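Local coordinates for protein galactose-1-phosphate uridylyltransferase (PDB 6K9Z) that probably transfers the uridylyl group between UDP-glucose and galactose 1-phosphate, as its family does, and binds zinc, iron and UDP, at residues A113-N127 with P139-V153. The protein carries 1 engineered substitution. Residues are numbered along the deposited sequence; the frame is centred on the assembly and turned at random.
Sequences AEKEGNAAYFLFFRN and PFSQIYILPVVPPRV. Engineered in segment 139-153: Phe140 (natural residue His). With UDP (uridine-5'-diphosphate), chain G.
Tyr121 to Phe125 pair with Leu146 to Gln142 in an antiparallel beta hairpin inside the large half-barrel sheet, flanked by strands 76-81 and 247-252. A classic beta bulge sits at one end: Ala120 N and Tyr121 N both donate to Leu146 O, at 2.8 and 3.2 Å. Beyond strand 140-146 the chain folds back over Tyr121. Pro150 CD lies over one face of its ring, 3.5 Å from the centroid. The side chain is turned with CG anti to the backbone N (chi1 -155°), and its hydroxyl reaches past Val153 CG1 to Gln253 O. A leucine in place of Tyr121 would probably leave Pro150 without a flat surface to rest on and Gln253 O without this donor. On the face with Phe122 and Phe124, Ile143 CG2 sits over the Phe122 ring, and helix 96-114 packs against both aromatic side chains. Ser141 OG meets the edge of Phe124 and is hydrogen-bonded to Glu82. On the other face Gln142 and Tyr144 help line the UDP pocket. With CG between the backbone N and carbonyl carbon (chi1 65°), the Phe125 ring lies alongside Gln142 and Tyr144. Gln142 CB covers one face of this ring, while the edge of the Phe125 ring points at the face of Tyr144 in a T-shaped stack, planes at 71°. Phe140 is engineered; the natural histidine is the predicted uridylylated residue. Tyr144 OH donates to UDP O2B at 2.7 Å, and that oxygen lies at the edge of the tyrosine ring.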
# COMPACT_ATOMS: atom_id res chain seq x y z
N ALA A 113 15.89 -5.67 -22.35
CA ALA A 113 16.35 -5.23 -21.00
C ALA A 113 17.31 -6.26 -20.41
O ALA A 113 18.23 -5.88 -19.67
CB ALA A 113 15.17 -4.99 -20.08
N GLU A 114 17.12 -7.56 -20.75
CA GLU A 114 17.95 -8.65 -20.20
C GLU A 114 19.40 -8.51 -20.73
O GLU A 114 20.33 -9.00 -20.05
CB GLU A 114 17.31 -10.02 -20.49
CG GLU A 114 16.10 -10.32 -19.61
CD GLU A 114 15.31 -11.55 -20.00
OE1 GLU A 114 15.75 -12.24 -20.94
OE2 GLU A 114 14.28 -11.84 -19.32
N LYS A 115 19.60 -7.80 -21.85
CA LYS A 115 20.97 -7.43 -22.36
C LYS A 115 21.61 -6.25 -21.64
O LYS A 115 22.80 -6.06 -21.81
CB LYS A 115 20.86 -7.10 -23.85
CG LYS A 115 20.20 -8.22 -24.63
CD LYS A 115 20.91 -9.54 -24.43
CE LYS A 115 20.08 -10.77 -24.73
NZ LYS A 115 20.79 -11.73 -25.60
N GLU A 116 20.79 -5.38 -21.03
CA GLU A 116 21.31 -4.13 -20.43
C GLU A 116 21.80 -4.40 -19.00
O GLU A 116 20.97 -4.71 -18.14
CB GLU A 116 20.25 -3.02 -20.50
CG GLU A 116 19.46 -3.03 -21.79
CD GLU A 116 18.53 -1.85 -22.03
OE1 GLU A 116 17.54 -1.71 -21.28
OE2 GLU A 116 18.79 -1.08 -22.98
N GLY A 117 23.11 -4.20 -18.78
CA GLY A 117 23.73 -4.46 -17.47
C GLY A 117 23.13 -3.60 -16.38
O GLY A 117 23.22 -3.96 -15.20
N ASN A 118 22.55 -2.45 -16.72
CA ASN A 118 22.04 -1.51 -15.68
C ASN A 118 20.64 -1.90 -15.19
O ASN A 118 20.11 -1.20 -14.25
CB ASN A 118 22.02 -0.07 -16.18
CG ASN A 118 23.42 0.48 -16.32
OD1 ASN A 118 23.86 0.87 -17.40
ND2 ASN A 118 24.14 0.49 -15.22
N ALA A 119 20.00 -2.93 -15.77
CA ALA A 119 18.59 -3.21 -15.44
C ALA A 119 18.53 -4.37 -14.44
O ALA A 119 18.75 -5.53 -14.85
CB ALA A 119 17.82 -3.48 -16.70
N ALA A 120 18.19 -4.11 -13.19
CA ALA A 120 18.00 -5.16 -12.16
C ALA A 120 16.62 -5.81 -12.26
O ALA A 120 16.44 -6.99 -11.85
CB ALA A 120 18.20 -4.57 -10.78
N TYR A 121 15.61 -5.10 -12.77
CA TYR A 121 14.21 -5.56 -12.67
C TYR A 121 13.38 -4.99 -13.83
O TYR A 121 13.52 -3.82 -14.20
CB TYR A 121 13.60 -5.21 -11.30
CG TYR A 121 12.48 -6.16 -11.00
CD1 TYR A 121 12.73 -7.39 -10.43
CD2 TYR A 121 11.17 -5.83 -11.34
CE1 TYR A 121 11.70 -8.29 -10.20
CE2 TYR A 121 10.13 -6.73 -11.13
CZ TYR A 121 10.41 -7.96 -10.60
OH TYR A 121 9.44 -8.88 -10.36
N PHE A 122 12.49 -5.83 -14.33
CA PHE A 122 11.49 -5.45 -15.34
C PHE A 122 10.14 -5.56 -14.65
O PHE A 122 9.67 -6.69 -14.41
CB PHE A 122 11.64 -6.35 -16.57
CG PHE A 122 10.74 -5.97 -17.73
CD1 PHE A 122 9.42 -6.41 -17.77
CD2 PHE A 122 11.26 -5.30 -18.84
CE1 PHE A 122 8.63 -6.14 -18.88
CE2 PHE A 122 10.47 -5.07 -19.95
CZ PHE A 122 9.15 -5.52 -19.99
N LEU A 123 9.52 -4.41 -14.33
CA LEU A 123 8.22 -4.37 -13.62
C LEU A 123 7.12 -3.99 -14.63
O LEU A 123 7.07 -2.81 -15.06
CB LEU A 123 8.24 -3.36 -12.48
CG LEU A 123 6.92 -3.27 -11.70
CD1 LEU A 123 6.66 -4.55 -10.90
CD2 LEU A 123 6.92 -2.07 -10.77
N PHE A 124 6.24 -4.93 -14.96
CA PHE A 124 5.03 -4.70 -15.80
C PHE A 124 3.81 -4.57 -14.89
O PHE A 124 3.61 -5.47 -14.04
CB PHE A 124 4.90 -5.89 -16.76
CG PHE A 124 3.68 -5.86 -17.63
CD1 PHE A 124 3.45 -4.83 -18.48
CD2 PHE A 124 2.82 -6.95 -17.68
CE1 PHE A 124 2.32 -4.78 -19.26
CE2 PHE A 124 1.70 -6.92 -18.51
CZ PHE A 124 1.44 -5.82 -19.29
N PHE A 125 3.02 -3.51 -15.04
CA PHE A 125 1.82 -3.32 -14.21
C PHE A 125 0.75 -2.60 -15.01
O PHE A 125 1.05 -2.03 -16.05
CB PHE A 125 2.12 -2.63 -12.88
CG PHE A 125 2.61 -1.22 -12.98
CD1 PHE A 125 3.95 -0.97 -13.24
CD2 PHE A 125 1.73 -0.16 -12.85
CE1 PHE A 125 4.41 0.34 -13.30
CE2 PHE A 125 2.18 1.14 -12.95
CZ PHE A 125 3.52 1.40 -13.18
N ARG A 126 -0.49 -2.69 -14.50
CA ARG A 126 -1.61 -2.06 -15.18
C ARG A 126 -2.52 -1.52 -14.10
O ARG A 126 -2.89 -2.27 -13.22
CB ARG A 126 -2.30 -3.06 -16.10
CG ARG A 126 -3.35 -2.43 -17.03
CD ARG A 126 -4.02 -3.51 -17.93
NE ARG A 126 -4.58 -2.92 -19.13
CZ ARG A 126 -5.77 -2.31 -19.21
NH1 ARG A 126 -6.57 -2.23 -18.15
NH2 ARG A 126 -6.13 -1.70 -20.33
N ASN A 127 -2.89 -0.24 -14.23
CA ASN A 127 -3.92 0.36 -13.36
C ASN A 127 -5.17 0.58 -14.22
O ASN A 127 -5.02 1.10 -15.33
CB ASN A 127 -3.47 1.69 -12.76
CG ASN A 127 -2.25 1.50 -11.88
OD1 ASN A 127 -2.26 0.60 -11.04
ND2 ASN A 127 -1.25 2.36 -12.06
N PRO A 139 -6.75 2.28 -23.49
CA PRO A 139 -6.19 1.10 -22.84
C PRO A 139 -4.66 1.13 -22.92
O PRO A 139 -4.10 1.20 -24.00
CB PRO A 139 -6.69 -0.08 -23.67
CG PRO A 139 -7.96 0.43 -24.26
CD PRO A 139 -7.67 1.88 -24.58
N PHE A 140 -4.03 1.03 -21.76
CA PHE A 140 -2.55 1.01 -21.66
C PHE A 140 -2.14 0.35 -20.35
O PHE A 140 -2.90 0.34 -19.35
CB PHE A 140 -1.92 2.40 -21.79
CG PHE A 140 -2.08 3.26 -20.56
CD1 PHE A 140 -3.24 3.97 -20.36
CD2 PHE A 140 -1.09 3.33 -19.61
CE1 PHE A 140 -3.41 4.74 -19.22
CE2 PHE A 140 -1.25 4.09 -18.46
CZ PHE A 140 -2.42 4.79 -18.26
N SER A 141 -0.90 -0.08 -20.36
CA SER A 141 -0.17 -0.59 -19.18
C SER A 141 1.22 0.09 -19.14
O SER A 141 1.53 0.87 -20.02
CB SER A 141 -0.14 -2.12 -19.20
OG SER A 141 0.06 -2.65 -20.48
N GLN A 142 2.03 -0.26 -18.16
CA GLN A 142 3.28 0.44 -17.89
C GLN A 142 4.37 -0.60 -17.66
O GLN A 142 4.11 -1.67 -17.11
CB GLN A 142 3.14 1.41 -16.70
CG GLN A 142 2.21 2.61 -16.97
CD GLN A 142 2.32 3.65 -15.89
OE1 GLN A 142 3.36 4.31 -15.68
NE2 GLN A 142 1.23 3.80 -15.18
N ILE A 143 5.59 -0.22 -18.04
CA ILE A 143 6.82 -0.95 -17.66
C ILE A 143 7.79 0.03 -16.97
O ILE A 143 8.06 1.09 -17.55
CB ILE A 143 7.48 -1.56 -18.90
CG1 ILE A 143 6.59 -2.59 -19.61
CG2 ILE A 143 8.81 -2.19 -18.48
CD1 ILE A 143 6.92 -2.79 -21.07
N TYR A 144 8.34 -0.36 -15.82
CA TYR A 144 9.52 0.31 -15.25
C TYR A 144 10.65 -0.69 -15.37
O TYR A 144 10.52 -1.82 -14.85
CB TYR A 144 9.34 0.70 -13.79
CG TYR A 144 8.29 1.73 -13.43
CD1 TYR A 144 7.75 2.63 -14.34
CD2 TYR A 144 7.86 1.80 -12.11
CE1 TYR A 144 6.82 3.58 -13.95
CE2 TYR A 144 6.93 2.75 -11.71
CZ TYR A 144 6.41 3.64 -12.63
OH TYR A 144 5.49 4.57 -12.28
N ILE A 145 11.72 -0.30 -16.02
CA ILE A 145 13.00 -1.05 -16.02
C ILE A 145 13.86 -0.33 -14.98
O ILE A 145 14.16 0.85 -15.18
CB ILE A 145 13.62 -1.06 -17.43
CG1 ILE A 145 12.68 -1.74 -18.43
CG2 ILE A 145 14.94 -1.77 -17.40
CD1 ILE A 145 13.09 -1.71 -19.86
N LEU A 146 14.16 -1.01 -13.90
CA LEU A 146 14.70 -0.39 -12.69
C LEU A 146 16.10 -0.89 -12.35
O LEU A 146 16.43 -2.05 -12.59
CB LEU A 146 13.77 -0.71 -11.53
CG LEU A 146 12.33 -0.23 -11.66
CD1 LEU A 146 11.46 -1.03 -10.71
CD2 LEU A 146 12.27 1.25 -11.41
N PRO A 147 16.86 -0.06 -11.62
CA PRO A 147 18.17 -0.46 -11.12
C PRO A 147 18.12 -1.20 -9.77
O PRO A 147 19.20 -1.51 -9.29
CB PRO A 147 18.87 0.90 -10.94
CG PRO A 147 17.75 1.81 -10.51
CD PRO A 147 16.53 1.33 -11.27
N VAL A 148 16.92 -1.39 -9.21
CA VAL A 148 16.67 -2.00 -7.88
C VAL A 148 15.55 -3.01 -8.08
O VAL A 148 14.74 -2.88 -9.03
CB VAL A 148 16.26 -0.95 -6.82
CG1 VAL A 148 17.42 -0.08 -6.40
CG2 VAL A 148 15.10 -0.13 -7.29
N VAL A 149 15.48 -3.97 -7.19
CA VAL A 149 14.35 -4.92 -7.14
C VAL A 149 13.25 -4.27 -6.32
O VAL A 149 13.47 -3.76 -5.22
CB VAL A 149 14.76 -6.26 -6.53
CG1 VAL A 149 13.58 -7.19 -6.39
CG2 VAL A 149 15.88 -6.90 -7.34
N PRO A 150 12.03 -4.22 -6.84
CA PRO A 150 10.93 -3.67 -6.04
C PRO A 150 10.79 -4.34 -4.67
O PRO A 150 10.86 -5.58 -4.57
CB PRO A 150 9.73 -3.99 -6.90
CG PRO A 150 10.26 -4.00 -8.33
CD PRO A 150 11.64 -4.63 -8.20
N PRO A 151 10.63 -3.56 -3.56
CA PRO A 151 10.65 -4.15 -2.22
C PRO A 151 9.67 -5.31 -2.00
O PRO A 151 10.07 -6.27 -1.34
CB PRO A 151 10.38 -2.96 -1.28
CG PRO A 151 11.02 -1.81 -2.04
CD PRO A 151 10.68 -2.08 -3.50
N ARG A 152 8.47 -5.25 -2.58
CA ARG A 152 7.48 -6.33 -2.33
C ARG A 152 7.99 -7.62 -2.98
O ARG A 152 7.90 -8.68 -2.38
CB ARG A 152 6.10 -5.95 -2.87
CG ARG A 152 5.08 -7.08 -2.74
CD ARG A 152 3.61 -6.74 -3.00
NE ARG A 152 3.24 -5.88 -1.93
CZ ARG A 152 2.91 -6.27 -0.73
NH1 ARG A 152 2.75 -7.54 -0.47
NH2 ARG A 152 2.65 -5.37 0.20
N VAL A 153 8.60 -7.49 -4.15
CA VAL A 153 9.16 -8.67 -4.86
C VAL A 153 10.41 -9.14 -4.13
O VAL A 153 10.53 -10.36 -3.98
CB VAL A 153 9.40 -8.40 -6.36
CG1 VAL A 153 10.06 -9.62 -7.03
CG2 VAL A 153 8.08 -8.01 -7.04
N1 UDP G . 1.61 9.53 -19.93
C2 UDP G . 2.49 9.74 -20.99
N3 UDP G . 2.30 10.73 -21.87
C4 UDP G . 1.28 11.54 -21.70
C5 UDP G . 0.40 11.39 -20.67
C6 UDP G . 0.61 10.37 -19.78
O2 UDP G . 3.44 9.04 -21.21
O4 UDP G . 1.09 12.44 -22.50
C1' UDP G . 1.79 8.51 -18.91
C2' UDP G . 1.98 9.38 -17.66
O2' UDP G . 3.13 10.18 -17.57
C3' UDP G . 1.90 8.38 -16.55
C4' UDP G . 0.85 7.47 -17.04
O4' UDP G . 0.67 7.78 -18.43
O3' UDP G . 3.08 7.71 -16.28
C5' UDP G . -0.21 7.87 -16.03
O5' UDP G . 0.19 7.54 -14.67
PA UDP G . 1.24 8.21 -13.59
O1A UDP G . 1.31 9.72 -13.67
O2A UDP G . 0.65 7.86 -12.27
O3A UDP G . 2.67 7.46 -13.85
PB UDP G . 4.15 7.74 -13.46
O1B UDP G . 4.34 8.96 -14.14
O2B UDP G . 4.97 6.62 -13.94
O3B UDP G . 4.20 7.94 -12.07
O HOH W 1 -1.76 1.30 -16.39
O HOH W 2 -5.13 0.96 -18.02